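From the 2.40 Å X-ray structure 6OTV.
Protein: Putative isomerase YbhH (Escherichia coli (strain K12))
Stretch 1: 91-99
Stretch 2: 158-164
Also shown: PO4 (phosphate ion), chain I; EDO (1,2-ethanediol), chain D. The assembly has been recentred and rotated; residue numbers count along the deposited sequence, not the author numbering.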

# COMPACT_ATOMS: atom_id res chain seq x y z
N PRO A 91 3.02 12.18 -17.77
CA PRO A 91 3.72 12.28 -16.49
C PRO A 91 2.79 12.21 -15.29
O PRO A 91 1.56 12.17 -15.40
CB PRO A 91 4.39 13.66 -16.58
CG PRO A 91 3.40 14.46 -17.33
CD PRO A 91 2.74 13.52 -18.33
N ASN A 92 3.42 12.19 -14.11
CA ASN A 92 2.73 12.34 -12.83
C ASN A 92 3.13 13.70 -12.28
O ASN A 92 4.28 13.89 -11.86
CB ASN A 92 3.10 11.21 -11.88
CG ASN A 92 2.58 11.44 -10.46
OD1 ASN A 92 1.62 12.18 -10.25
ND2 ASN A 92 3.22 10.80 -9.49
N CYS A 93 2.19 14.64 -12.29
CA CYS A 93 2.46 15.99 -11.81
C CYS A 93 2.37 16.00 -10.29
O CYS A 93 1.28 15.84 -9.72
CB CYS A 93 1.49 16.99 -12.42
SG CYS A 93 1.78 18.70 -11.90
N GLY A 94 3.51 16.20 -9.62
CA GLY A 94 3.55 16.19 -8.17
C GLY A 94 2.96 17.44 -7.55
O GLY A 94 2.53 17.39 -6.39
N ASN A 95 2.93 18.55 -8.28
CA ASN A 95 2.35 19.76 -7.73
C ASN A 95 0.82 19.71 -7.74
O ASN A 95 0.18 20.05 -6.74
CB ASN A 95 2.86 20.97 -8.51
CG ASN A 95 4.28 21.33 -8.12
OD1 ASN A 95 4.50 22.03 -7.14
ND2 ASN A 95 5.25 20.81 -8.87
N MET A 96 0.22 19.27 -8.85
CA MET A 96 -1.22 19.07 -8.86
C MET A 96 -1.63 18.00 -7.85
O MET A 96 -2.73 18.06 -7.30
CB MET A 96 -1.70 18.69 -10.26
CG MET A 96 -1.61 19.83 -11.27
SD MET A 96 -2.82 21.14 -10.96
CE MET A 96 -4.31 20.40 -11.64
N LEU A 97 -0.74 17.03 -7.60
CA LEU A 97 -0.99 16.03 -6.57
C LEU A 97 -1.28 16.68 -5.22
O LEU A 97 -2.03 16.12 -4.41
CB LEU A 97 0.22 15.10 -6.48
CG LEU A 97 0.20 13.93 -5.49
CD1 LEU A 97 -0.93 12.97 -5.80
CD2 LEU A 97 1.55 13.23 -5.54
N SER A 98 -0.72 17.87 -4.97
CA SER A 98 -0.92 18.54 -3.69
C SER A 98 -2.38 18.83 -3.41
O SER A 98 -2.78 18.92 -2.24
CB SER A 98 -0.12 19.85 -3.65
OG SER A 98 1.16 19.69 -4.24
N GLY A 99 -3.20 19.00 -4.45
CA GLY A 99 -4.60 19.30 -4.25
C GLY A 99 -5.53 18.11 -4.18
O GLY A 99 -6.70 18.27 -3.81
N PRO A 158 0.46 23.55 5.05
CA PRO A 158 1.30 22.53 4.41
C PRO A 158 0.52 21.25 4.15
O PRO A 158 -0.34 20.85 4.94
CB PRO A 158 2.41 22.29 5.44
CG PRO A 158 1.75 22.59 6.75
CD PRO A 158 0.80 23.73 6.47
N VAL A 159 0.82 20.62 3.01
CA VAL A 159 0.35 19.27 2.71
C VAL A 159 1.58 18.40 2.49
O VAL A 159 2.47 18.75 1.71
CB VAL A 159 -0.59 19.24 1.49
CG1 VAL A 159 0.01 19.99 0.31
CG2 VAL A 159 -0.90 17.80 1.10
N ALA A 160 1.63 17.28 3.21
CA ALA A 160 2.76 16.36 3.12
C ALA A 160 2.46 15.28 2.09
O ALA A 160 1.40 14.65 2.14
CB ALA A 160 3.06 15.74 4.49
N LEU A 161 3.39 15.07 1.16
CA LEU A 161 3.25 14.08 0.10
C LEU A 161 4.37 13.06 0.27
O LEU A 161 5.55 13.39 0.08
CB LEU A 161 3.31 14.73 -1.28
CG LEU A 161 2.28 15.82 -1.57
CD1 LEU A 161 2.48 16.36 -2.98
CD2 LEU A 161 0.86 15.28 -1.39
N THR A 162 4.01 11.83 0.62
CA THR A 162 4.97 10.75 0.85
C THR A 162 4.82 9.70 -0.24
O THR A 162 3.74 9.11 -0.40
CB THR A 162 4.75 10.12 2.23
OG1 THR A 162 4.84 11.13 3.24
CG2 THR A 162 5.81 9.06 2.49
N PHE A 163 5.90 9.46 -0.98
CA PHE A 163 5.91 8.50 -2.07
C PHE A 163 6.19 7.11 -1.52
O PHE A 163 7.16 6.90 -0.79
CB PHE A 163 6.93 8.91 -3.13
CG PHE A 163 6.51 10.11 -3.94
CD1 PHE A 163 6.40 11.36 -3.34
CD2 PHE A 163 6.21 9.99 -5.29
CE1 PHE A 163 6.00 12.46 -4.08
CE2 PHE A 163 5.81 11.09 -6.03
CZ PHE A 163 5.71 12.33 -5.42
N LEU A 164 5.35 6.14 -1.90
CA LEU A 164 5.31 4.85 -1.23
C LEU A 164 6.00 3.73 -2.01
O LEU A 164 6.48 2.78 -1.39
CB LEU A 164 3.85 4.44 -0.97
CG LEU A 164 3.03 5.49 -0.21
CD1 LEU A 164 1.57 5.07 -0.10
CD2 LEU A 164 3.63 5.74 1.17
P PO4 I . 6.06 18.48 -11.24
O1 PO4 I . 6.42 18.61 -12.70
O2 PO4 I . 4.76 19.19 -10.97
O3 PO4 I . 5.94 17.02 -10.87
O4 PO4 I . 7.14 19.12 -10.40
C1 EDO D . 10.23 3.31 -2.43
O1 EDO D . 9.98 1.92 -2.22
C2 EDO D . 9.31 4.13 -1.53
O2 EDO D . 9.17 5.46 -2.03

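The first turn or so of a helix, weakly bonded and running from about Gly 94 through Gly 99 and on beyond this stretch, lies across a strand that ends at Phe 163. Their axes approach to 9.1 Å, with N-to-C directions 121° apart, so the chains run obliquely but more against each other than along. No hydrogen bond joins the two stretches; they meet through side chains and two backbone carbonyls, burying 263 Å² in all. The strand alternates as strands do: Val 159 and Leu 161 point toward the helix, while Ala 160 and Thr 162 are out of reach.

Before the helix begins, Asn 92 points toward the strand and brings its ND2 to 4.3 Å from CE2 of Phe 163, a van der Waals approach at an oblique angle to the ring. Cys 93 then takes the N-cap position. Its SG accepts from the backbone N of Met 96 at 3.5 Å, a long bond as suits a large sulfur, and so satisfies an amide that has no earlier helical carbonyl to bind.

Gly 94 serves two partners. Its N donates to O3 of the phosphate at 2.9 Å, using an amide left free at the start of the helix, and its O lies 3.6 Å from CD1 of Leu 161. Asn 95 points away from the strand and binds the same ion, probably acquired from the crystallisation liquor: its ND2 donates to phosphate O2 at 2.7 Å, supported by a weak bond from its N to that O2 at 3.3 Å. Met 96 also points away and is buried without touching the strand.

Leu 97 turns back toward the strand and supplies both of the apolar side-chain pairs. Its CD2 lies 4.1 Å from CD1 of Leu 161 and 4.3 Å from CZ of Phe 163, whose CA-to-CB bond points sideways but whose long side chain brings the ring nearer. Branched and aromatic groups together exclude water here without needing directional bonds.

Ser 98 is small enough to sit close, its CA 6.6 Å from that of Val 159. Its CB is 4.0 Å from CG1 of Val 159, and its OG is 3.8 Å from CD1 of Leu 161. A hydroxyl in so apolar a setting needs a partner, and OG finds one within its own helix by donating to O of Asn 95 at 2.7 Å. Gly 99 makes no contact with the strand.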